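Local coordinates for uncharacterized protein (Bacteroides ovatus, PDB 4FS7) that is of unknown function but, as an extracellular BspA-type leucine-rich repeat protein, probably binds other proteins, at residues 215-221 against 237-243; 357-363 against 380-385. All blocks are in the same frame, centred on the assembly; numbering follows the deposited sequence.

Contact 1. Residues 215-221 against 237-243; sequences FPNSLYY and IPDSFTE
Phe-215 and Phe-241 meet between two successive coils of a BspA-type leucine-rich repeat solenoid, each coil bringing in the same type I beta turn: Pro-216 to Leu-219 in one, Pro-238 to Phe-241 in the next. The aromatic pair is T-shaped. Phe-241 turns its edge onto the face of Phe-215, the planes at 75° and the centroids 5.0 Å apart, with CZ standing over the centre of the Phe-215 ring. CG of Phe-241 lies anti to its own carbonyl carbon (chi1 -79°), which swings the ring toward Phe-215 and Leu-219. There Leu-219 CD2 packs 3.6 Å from Phe-241 CZ, and the carbonyl oxygen of Leu-219 sits over one face of the Phe-241 ring.

Two backbone N-H groups share one carbonyl oxygen: Tyr-220 O accepts from Thr-242 N at 2.9 Å and from Glu-243 N at 3.1 Å. One step on, Tyr-221 and Glu-243 form a parallel beta bridge, the step by which strand 243-244 joins 221-222 in a parallel sheet whose next strand is 198-199.

Waters bridge the segments at both ends. Ser-240 OG donates to a water that itself donates to Pro-216 O and Leu-219 O, tying the turns together. Beyond the bridge, Glu-243 runs extended beside Tyr-221 with its carboxylate nearly perpendicular to the ring; one water joins Tyr-221 OH, at 2.7 Å, to Glu-243 OE2, at 2.9 Å.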
ATOM      1  N   PHE A 215     -13.658  -0.638  -6.515  1.00 13.38           N
ATOM      2  CA  PHE A 215     -13.334   0.768  -6.625  1.00 12.91           C
ATOM      3  C   PHE A 215     -14.592   1.614  -6.737  1.00 13.96           C
ATOM      4  O   PHE A 215     -15.382   1.410  -7.646  1.00 14.83           O
ATOM      5  CB  PHE A 215     -12.523   1.016  -7.881  1.00 13.65           C
ATOM      6  CG  PHE A 215     -11.216   0.277  -7.963  1.00 13.76           C
ATOM      7  CD1 PHE A 215     -10.356   0.173  -6.891  1.00 14.54           C
ATOM      8  CD2 PHE A 215     -10.827  -0.282  -9.181  1.00 18.53           C
ATOM      9  CE1 PHE A 215      -9.132  -0.494  -7.010  1.00 16.52           C
ATOM     10  CE2 PHE A 215      -9.612  -0.912  -9.315  1.00 22.03           C
ATOM     11  CZ  PHE A 215      -8.759  -1.027  -8.246  1.00 20.45           C
ATOM     12  N   PRO A 216     -14.765   2.590  -5.847  1.00 13.75           N
ATOM     13  CA  PRO A 216     -15.858   3.528  -6.019  1.00 14.06           C
ATOM     14  C   PRO A 216     -15.690   4.319  -7.307  1.00 13.01           C
ATOM     15  O   PRO A 216     -14.571   4.551  -7.738  1.00 13.54           O
ATOM     16  CB  PRO A 216     -15.706   4.441  -4.792  1.00 15.42           C
ATOM     17  CG  PRO A 216     -14.901   3.709  -3.824  1.00 17.07           C
ATOM     18  CD  PRO A 216     -14.020   2.836  -4.600  1.00 13.59           C
ATOM     19  N   ASN A 217     -16.785   4.799  -7.881  1.00 15.33           N
ATOM     20  CA  ASN A 217     -16.728   5.625  -9.078  1.00 15.16           C
ATOM     21  C   ASN A 217     -15.939   6.907  -8.897  1.00 14.01           C
ATOM     22  O   ASN A 217     -15.374   7.445  -9.863  1.00 17.27           O
ATOM     23  CB  ASN A 217     -18.143   5.894  -9.616  1.00 17.58           C
ATOM     24  CG  ASN A 217     -18.788   4.622 -10.148  1.00 27.07           C
ATOM     25  OD1 ASN A 217     -18.094   3.636 -10.465  1.00 36.41           O
ATOM     26  ND2 ASN A 217     -20.127   4.628 -10.264  1.00 36.32           N
ATOM     27  N   SER A 218     -15.875   7.381  -7.656  1.00 13.94           N
ATOM     28  CA  SER A 218     -15.165   8.608  -7.306  1.00 13.65           C
ATOM     29  C   SER A 218     -13.611   8.465  -7.252  1.00 11.74           C
ATOM     30  O   SER A 218     -12.916   9.457  -7.228  1.00 13.94           O
ATOM     31  CB  SER A 218     -15.640   9.132  -5.939  1.00 14.00           C
ATOM     32  OG  SER A 218     -15.582   8.058  -4.989  1.00 14.39           O
ATOM     33  N   LEU A 219     -13.116   7.238  -7.155  1.00 11.69           N
ATOM     34  CA  LEU A 219     -11.715   6.993  -6.942  1.00 10.74           C
ATOM     35  C   LEU A 219     -10.939   7.191  -8.231  1.00 11.60           C
ATOM     36  O   LEU A 219     -11.185   6.514  -9.224  1.00 13.12           O
ATOM     37  CB  LEU A 219     -11.528   5.580  -6.405  1.00 11.46           C
ATOM     38  CG  LEU A 219     -10.100   5.087  -6.219  1.00 10.78           C
ATOM     39  CD1 LEU A 219      -9.318   5.893  -5.212  1.00 10.88           C
ATOM     40  CD2 LEU A 219     -10.137   3.630  -5.815  1.00 12.73           C
ATOM     41  N   TYR A 220     -10.020   8.160  -8.219  1.00 12.16           N
ATOM     42  CA  TYR A 220      -9.337   8.505  -9.474  1.00 12.42           C
ATOM     43  C   TYR A 220      -7.840   8.315  -9.459  1.00 12.12           C
ATOM     44  O   TYR A 220      -7.209   8.428 -10.505  1.00 12.38           O
ATOM     45  CB  TYR A 220      -9.707   9.921  -9.925  1.00 13.67           C
ATOM     46  CG  TYR A 220      -9.235  11.006  -9.027  1.00 13.89           C
ATOM     47  CD1 TYR A 220      -7.926  11.430  -9.048  1.00 16.19           C
ATOM     48  CD2 TYR A 220     -10.119  11.618  -8.127  1.00 16.63           C
ATOM     49  CE1 TYR A 220      -7.499  12.464  -8.200  1.00 18.01           C
ATOM     50  CE2 TYR A 220      -9.699  12.625  -7.277  1.00 19.13           C
ATOM     51  CZ  TYR A 220      -8.379  13.032  -7.315  1.00 20.39           C
ATOM     52  OH  TYR A 220      -7.921  14.048  -6.509  1.00 25.23           O
ATOM     53  N   TYR A 221      -7.262   8.032  -8.285  1.00 12.01           N
ATOM     54  CA  TYR A 221      -5.819   7.962  -8.119  1.00 11.93           C
ATOM     55  C   TYR A 221      -5.379   6.815  -7.277  1.00 10.78           C
ATOM     56  O   TYR A 221      -5.869   6.641  -6.166  1.00 12.05           O
ATOM     57  CB  TYR A 221      -5.309   9.282  -7.508  1.00 12.90           C
ATOM     58  CG  TYR A 221      -3.806   9.339  -7.289  1.00 13.93           C
ATOM     59  CD1 TYR A 221      -3.201   8.836  -6.136  1.00 13.86           C
ATOM     60  CD2 TYR A 221      -2.989   9.842  -8.259  1.00 19.73           C
ATOM     61  CE1 TYR A 221      -1.835   8.899  -5.955  1.00 14.65           C
ATOM     62  CE2 TYR A 221      -1.608   9.864  -8.105  1.00 19.41           C
ATOM     63  CZ  TYR A 221      -1.031   9.380  -6.950  1.00 19.47           C
ATOM     64  OH  TYR A 221       0.355   9.420  -6.774  1.00 23.12           O
ATOM     65  N   ILE A 237      -9.099  -1.610 -14.614  1.00 12.33           N
ATOM     66  CA  ILE A 237      -9.022  -0.210 -14.269  1.00 11.91           C
ATOM     67  C   ILE A 237     -10.102   0.525 -15.026  1.00 11.77           C
ATOM     68  O   ILE A 237     -10.050   0.607 -16.245  1.00 13.41           O
ATOM     69  CB  ILE A 237      -7.604   0.390 -14.570  1.00 13.35           C
ATOM     70  CG1 ILE A 237      -6.498  -0.321 -13.742  1.00 14.24           C
ATOM     71  CG2 ILE A 237      -7.574   1.904 -14.306  1.00 14.00           C
ATOM     72  CD1 ILE A 237      -6.612  -0.201 -12.216  1.00 16.21           C
ATOM     73  N   PRO A 238     -11.124   1.020 -14.327  1.00 13.12           N
ATOM     74  CA  PRO A 238     -12.238   1.663 -15.028  1.00 15.05           C
ATOM     75  C   PRO A 238     -11.856   3.043 -15.521  1.00 13.57           C
ATOM     76  O   PRO A 238     -10.830   3.644 -15.139  1.00 13.93           O
ATOM     77  CB  PRO A 238     -13.333   1.722 -13.953  1.00 16.32           C
ATOM     78  CG  PRO A 238     -12.559   1.930 -12.687  1.00 17.36           C
ATOM     79  CD  PRO A 238     -11.358   0.997 -12.874  1.00 15.84           C
ATOM     80  N   ASP A 239     -12.695   3.553 -16.411  1.00 14.89           N
ATOM     81  CA  ASP A 239     -12.462   4.843 -17.037  1.00 15.41           C
ATOM     82  C   ASP A 239     -12.429   6.002 -16.037  1.00 14.49           C
ATOM     83  O   ASP A 239     -11.971   7.114 -16.369  1.00 17.16           O
ATOM     84  CB  ASP A 239     -13.510   5.126 -18.129  1.00 16.19           C
ATOM     85  CG  ASP A 239     -13.414   4.184 -19.331  1.00 19.49           C
ATOM     86  OD1 ASP A 239     -12.278   3.710 -19.646  1.00 21.56           O
ATOM     87  OD2 ASP A 239     -14.497   3.947 -19.979  1.00 21.94           O
ATOM     88  N   SER A 240     -12.947   5.788 -14.833  1.00 14.60           N
ATOM     89  CA  SER A 240     -12.964   6.791 -13.772  1.00 14.73           C
ATOM     90  C   SER A 240     -11.584   7.095 -13.178  1.00 14.03           C
ATOM     91  O   SER A 240     -11.389   8.157 -12.572  1.00 14.92           O
ATOM     92  CB  SER A 240     -13.942   6.361 -12.659  1.00 16.80           C
ATOM     93  OG  SER A 240     -13.812   4.986 -12.385  1.00 16.28           O
ATOM     94  N   PHE A 241     -10.602   6.222 -13.392  1.00 13.39           N
ATOM     95  CA  PHE A 241      -9.240   6.542 -12.972  1.00 13.31           C
ATOM     96  C   PHE A 241      -8.640   7.552 -13.917  1.00 14.93           C
ATOM     97  O   PHE A 241      -8.790   7.426 -15.131  1.00 15.83           O
ATOM     98  CB  PHE A 241      -8.361   5.295 -12.869  1.00 13.04           C
ATOM     99  CG  PHE A 241      -8.599   4.523 -11.615  1.00 12.90           C
ATOM    100  CD1 PHE A 241      -9.597   3.605 -11.539  1.00 18.44           C
ATOM    101  CD2 PHE A 241      -7.899   4.844 -10.463  1.00 16.89           C
ATOM    102  CE1 PHE A 241      -9.846   2.931 -10.351  1.00 19.67           C
ATOM    103  CE2 PHE A 241      -8.156   4.168  -9.294  1.00 16.49           C
ATOM    104  CZ  PHE A 241      -9.119   3.195  -9.273  1.00 19.17           C
ATOM    105  N   THR A 242      -7.940   8.534 -13.345  1.00 12.33           N
ATOM    106  CA  THR A 242      -7.180   9.487 -14.128  1.00 13.79           C
ATOM    107  C   THR A 242      -5.662   9.382 -13.961  1.00 14.17           C
ATOM    108  O   THR A 242      -4.935   9.802 -14.874  1.00 14.77           O
ATOM    109  CB  THR A 242      -7.654  10.885 -13.886  1.00 16.83           C
ATOM    110  OG1 THR A 242      -7.462  11.194 -12.510  1.00 17.63           O
ATOM    111  CG2 THR A 242      -9.149  11.054 -14.300  1.00 18.32           C
ATOM    112  N   GLU A 243      -5.176   8.829 -12.850  1.00 13.11           N
ATOM    113  CA  GLU A 243      -3.761   8.607 -12.695  1.00 12.82           C
ATOM    114  C   GLU A 243      -3.456   7.392 -11.838  1.00 11.34           C
ATOM    115  O   GLU A 243      -4.025   7.220 -10.767  1.00 12.79           O
ATOM    116  CB  GLU A 243      -3.065   9.822 -12.095  1.00 15.33           C
ATOM    117  CG  GLU A 243      -1.559   9.634 -12.016  1.00 16.62           C
ATOM    118  CD  GLU A 243      -0.762  10.832 -11.538  1.00 19.20           C
ATOM    119  OE1 GLU A 243      -1.350  11.871 -11.193  1.00 22.79           O
ATOM    120  OE2 GLU A 243       0.480  10.726 -11.493  1.00 20.01           O
TER
HETATM  121  O   HOH W   1     -12.870   4.559  -9.961  1.00 16.82           O
HETATM  122  O   HOH W   2     -16.096   3.680 -12.366  1.00 25.38           O
HETATM  123  O   HOH W   3       1.760  10.070  -9.011  1.00 24.29           O

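Contact 2. Residues 357-363 against 380-385; sequences IGANAFQ and YRYDFE
Asp-383 OD1 accepts the backbone N-H of Asn-360 at 2.8 Å, a nearly straight bond (169°) that arrives from above the carboxylate plane. The other carboxylate oxygen, OD2, accepts a hydrogen bond from a water that also donates to Ile-357 O, and so the carboxylate bridges from Ile-357 O to Asn-360 N, in the type II turn Gly-358 to Ala-361. With CG anti to the carbonyl carbon (chi1 -62°), the carboxylate faces the turn while the residue's own carbonyl remains available: Asp-383 O receives Phe-362 N at 2.9 Å. One residue thus grips the neighbouring coil through side chain and backbone together.

Next to these bonds, the rings of Phe-362 and Phe-384 are nearly parallel, 11° apart, but displaced so that little of one covers the other; Phe-362 CD2 rests over the rim of the Phe-384 face, 3.4 Å from Phe-384 CE2. Farther along, Ile-357 lays CB over the face of the Tyr-380 ring in a CH-pi contact, 4.1 Å from the centroid.

In the BspA-type leucine-rich repeat solenoid, the 380-383 3-10 segment packs against the turn that follows strand 356-357. Phe-362 continues the ring row back to Phe-339, whereas Phe-384 meets Phe-390 of strand 389-393 edge-to-face, and Arg-381 lies against that same C-terminal strand.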
ATOM      1  N   ILE A 357      13.285   1.847 -33.493  1.00  8.93           N
ATOM      2  CA  ILE A 357      13.455   0.677 -32.666  1.00  8.36           C
ATOM      3  C   ILE A 357      14.675   0.936 -31.781  1.00  9.27           C
ATOM      4  O   ILE A 357      15.713   1.349 -32.273  1.00 10.43           O
ATOM      5  CB  ILE A 357      13.678  -0.614 -33.493  1.00  9.46           C
ATOM      6  CG1 ILE A 357      12.429  -0.878 -34.356  1.00 10.97           C
ATOM      7  CG2 ILE A 357      14.018  -1.826 -32.609  1.00 10.27           C
ATOM      8  CD1 ILE A 357      12.616  -1.994 -35.391  1.00 12.36           C
ATOM      9  N   GLY A 358      14.518   0.741 -30.476  1.00  8.90           N
ATOM     10  CA  GLY A 358      15.591   1.040 -29.543  1.00  8.44           C
ATOM     11  C   GLY A 358      16.647  -0.043 -29.464  1.00  8.88           C
ATOM     12  O   GLY A 358      16.479  -1.160 -29.953  1.00  8.87           O
ATOM     13  N   ALA A 359      17.753   0.285 -28.810  1.00  8.34           N
ATOM     14  CA  ALA A 359      18.910  -0.582 -28.774  1.00  7.77           C
ATOM     15  C   ALA A 359      18.531  -1.914 -28.162  1.00  9.33           C
ATOM     16  O   ALA A 359      17.922  -1.995 -27.081  1.00  8.84           O
ATOM     17  CB  ALA A 359      20.069   0.056 -28.019  1.00 11.37           C
ATOM     18  N   ASN A 360      18.920  -2.993 -28.826  1.00  8.14           N
ATOM     19  CA  ASN A 360      18.738  -4.317 -28.295  1.00  8.11           C
ATOM     20  C   ASN A 360      17.282  -4.649 -27.952  1.00  7.47           C
ATOM     21  O   ASN A 360      17.017  -5.498 -27.112  1.00  8.48           O
ATOM     22  CB  ASN A 360      19.691  -4.554 -27.113  1.00  9.33           C
ATOM     23  CG  ASN A 360      21.100  -4.693 -27.576  1.00 13.67           C
ATOM     24  OD1 ASN A 360      21.358  -5.388 -28.572  1.00 16.80           O
ATOM     25  ND2 ASN A 360      22.021  -4.106 -26.848  1.00 19.22           N
ATOM     26  N   ALA A 361      16.352  -4.062 -28.725  1.00  8.20           N
ATOM     27  CA  ALA A 361      14.943  -4.322 -28.494  1.00  7.90           C
ATOM     28  C   ALA A 361      14.580  -5.799 -28.554  1.00  7.71           C
ATOM     29  O   ALA A 361      13.664  -6.241 -27.891  1.00  8.37           O
ATOM     30  CB  ALA A 361      14.092  -3.507 -29.435  1.00  9.98           C
ATOM     31  N   PHE A 362      15.284  -6.546 -29.436  1.00  7.62           N
ATOM     32  CA  PHE A 362      15.003  -7.951 -29.631  1.00  8.87           C
ATOM     33  C   PHE A 362      16.190  -8.836 -29.312  1.00  9.01           C
ATOM     34  O   PHE A 362      16.267  -9.966 -29.743  1.00  9.32           O
ATOM     35  CB  PHE A 362      14.461  -8.178 -31.073  1.00  8.83           C
ATOM     36  CG  PHE A 362      13.179  -7.490 -31.308  1.00  8.45           C
ATOM     37  CD1 PHE A 362      11.998  -8.032 -30.851  1.00  8.78           C
ATOM     38  CD2 PHE A 362      13.150  -6.232 -31.897  1.00  9.21           C
ATOM     39  CE1 PHE A 362      10.821  -7.354 -31.015  1.00  9.42           C
ATOM     40  CE2 PHE A 362      11.943  -5.550 -32.043  1.00 10.69           C
ATOM     41  CZ  PHE A 362      10.779  -6.121 -31.609  1.00  9.96           C
ATOM     42  N   GLN A 363      17.114  -8.317 -28.502  1.00  8.94           N
ATOM     43  CA  GLN A 363      18.212  -9.126 -28.029  1.00  8.70           C
ATOM     44  C   GLN A 363      17.669 -10.307 -27.230  1.00  9.92           C
ATOM     45  O   GLN A 363      16.725 -10.152 -26.446  1.00 10.20           O
ATOM     46  CB  GLN A 363      19.120  -8.271 -27.172  1.00 10.30           C
ATOM     47  CG  GLN A 363      20.311  -9.018 -26.605  1.00 12.01           C
ATOM     48  CD  GLN A 363      21.184  -8.081 -25.835  1.00 15.02           C
ATOM     49  OE1 GLN A 363      20.748  -7.417 -24.915  1.00 16.98           O
ATOM     50  NE2 GLN A 363      22.441  -8.004 -26.237  1.00 21.86           N
ATOM     51  N   TYR A 380      18.208  -0.974 -37.954  1.00 11.18           N
ATOM     52  CA  TYR A 380      17.831  -1.633 -36.701  1.00 11.03           C
ATOM     53  C   TYR A 380      17.984  -3.146 -36.735  1.00 10.55           C
ATOM     54  O   TYR A 380      17.671  -3.830 -35.761  1.00 11.09           O
ATOM     55  CB  TYR A 380      16.407  -1.198 -36.281  1.00 11.92           C
ATOM     56  CG  TYR A 380      16.294   0.272 -36.058  1.00 11.71           C
ATOM     57  CD1 TYR A 380      17.149   0.927 -35.181  1.00 11.70           C
ATOM     58  CD2 TYR A 380      15.357   1.037 -36.741  1.00 12.52           C
ATOM     59  CE1 TYR A 380      17.051   2.305 -34.968  1.00 12.70           C
ATOM     60  CE2 TYR A 380      15.253   2.410 -36.522  1.00 13.83           C
ATOM     61  CZ  TYR A 380      16.117   3.048 -35.616  1.00 12.73           C
ATOM     62  OH  TYR A 380      16.008   4.414 -35.432  1.00 16.64           O
ATOM     63  N   ARG A 381      18.511  -3.706 -37.825  1.00 11.19           N
ATOM     64  CA  ARG A 381      18.685  -5.128 -37.884  1.00 11.85           C
ATOM     65  C   ARG A 381      19.634  -5.638 -36.802  1.00 10.63           C
ATOM     66  O   ARG A 381      19.529  -6.774 -36.342  1.00 11.99           O
ATOM     67  CB  ARG A 381      19.177  -5.582 -39.271  1.00 13.18           C
ATOM     68  CG  ARG A 381      20.568  -5.124 -39.670  1.00 13.25           C
ATOM     69  CD  ARG A 381      20.729  -5.450 -41.157  1.00 17.14           C
ATOM     70  NE  ARG A 381      21.973  -5.076 -41.743  1.00 19.62           N
ATOM     71  CZ  ARG A 381      22.306  -3.851 -42.147  1.00 19.04           C
ATOM     72  NH1 ARG A 381      21.499  -2.825 -41.961  1.00 16.30           N
ATOM     73  NH2 ARG A 381      23.474  -3.672 -42.758  1.00 21.01           N
ATOM     74  N   TYR A 382      20.540  -4.783 -36.343  1.00 10.73           N
ATOM     75  CA  TYR A 382      21.503  -5.153 -35.309  1.00 11.13           C
ATOM     76  C   TYR A 382      20.881  -5.320 -33.919  1.00 11.56           C
ATOM     77  O   TYR A 382      21.528  -5.874 -33.020  1.00 12.91           O
ATOM     78  CB  TYR A 382      22.630  -4.120 -35.250  1.00 12.85           C
ATOM     79  CG  TYR A 382      23.248  -3.814 -36.588  1.00 12.59           C
ATOM     80  CD1 TYR A 382      23.951  -4.781 -37.263  1.00 13.99           C
ATOM     81  CD2 TYR A 382      23.084  -2.567 -37.184  1.00 14.03           C
ATOM     82  CE1 TYR A 382      24.526  -4.518 -38.503  1.00 13.80           C
ATOM     83  CE2 TYR A 382      23.655  -2.269 -38.414  1.00 14.08           C
ATOM     84  CZ  TYR A 382      24.336  -3.261 -39.084  1.00 13.87           C
ATOM     85  OH  TYR A 382      24.879  -2.978 -40.321  1.00 17.07           O
ATOM     86  N   ASP A 383      19.620  -4.904 -33.795  1.00 10.48           N
ATOM     87  CA  ASP A 383      18.892  -4.986 -32.536  1.00  9.73           C
ATOM     88  C   ASP A 383      18.089  -6.272 -32.381  1.00  9.92           C
ATOM     89  O   ASP A 383      17.349  -6.442 -31.416  1.00 11.07           O
ATOM     90  CB  ASP A 383      18.066  -3.728 -32.386  1.00 11.39           C
ATOM     91  CG  ASP A 383      18.982  -2.498 -32.327  1.00 11.40           C
ATOM     92  OD1 ASP A 383      19.874  -2.476 -31.439  1.00 12.40           O
ATOM     93  OD2 ASP A 383      18.905  -1.645 -33.220  1.00 11.80           O
ATOM     94  N   PHE A 384      18.273  -7.166 -33.339  1.00 10.28           N
ATOM     95  CA  PHE A 384      17.758  -8.527 -33.323  1.00  9.80           C
ATOM     96  C   PHE A 384      18.884  -9.535 -33.166  1.00 10.38           C
ATOM     97  O   PHE A 384      20.053  -9.223 -33.462  1.00 12.54           O
ATOM     98  CB  PHE A 384      17.037  -8.846 -34.635  1.00 11.15           C
ATOM     99  CG  PHE A 384      15.816  -7.993 -34.899  1.00 10.44           C
ATOM    100  CD1 PHE A 384      15.947  -6.712 -35.333  1.00 10.73           C
ATOM    101  CD2 PHE A 384      14.530  -8.486 -34.742  1.00 11.44           C
ATOM    102  CE1 PHE A 384      14.835  -5.888 -35.609  1.00 11.19           C
ATOM    103  CE2 PHE A 384      13.435  -7.671 -35.012  1.00 10.83           C
ATOM    104  CZ  PHE A 384      13.589  -6.391 -35.454  1.00 11.92           C
ATOM    105  N   GLU A 385      18.555 -10.756 -32.777  1.00 11.12           N
ATOM    106  CA  GLU A 385      19.526 -11.837 -32.843  1.00 12.57           C
ATOM    107  C   GLU A 385      20.027 -12.030 -34.260  1.00 13.48           C
ATOM    108  O   GLU A 385      19.310 -11.793 -35.211  1.00 14.04           O
ATOM    109  CB  GLU A 385      18.893 -13.132 -32.345  1.00 13.59           C
ATOM    110  CG  GLU A 385      18.654 -13.095 -30.833  1.00 14.59           C
ATOM    111  CD  GLU A 385      19.955 -13.122 -30.062  1.00 17.55           C
ATOM    112  OE1 GLU A 385      20.720 -14.090 -30.312  1.00 22.53           O
ATOM    113  OE2 GLU A 385      20.234 -12.227 -29.209  1.00 17.61           O
TER
HETATM  114  O   HOH W   4      18.526   0.791 -32.004  1.00 10.68           O
HETATM  115  O   HOH W   5      20.615  -7.390 -30.469  1.00 21.76           O
HETATM  116  O   HOH W   6      15.809 -11.666 -32.758  1.00 12.96           O

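How the contacts relate
Contacts 1 and 2 belong to the same elongated solenoid but to different BspA-type repeat ranges, and they do not touch: their centres are 37 Å apart and their nearest atoms about 25 Å. They follow in series along the chain, 215-221 against 237-243 closing before 357-363 against 380-385 opens. Contact 1 lies about 17 Å from the centre of the chain, in the run of regular coils, whereas contact 2, measured centre to centre, is about 37 Å out, beside the C-terminal strand. Both join coils through backbone carbonyls and paired phenylalanines, yet a beta bridge marks the first and a 3-10 segment with an aspartate the second.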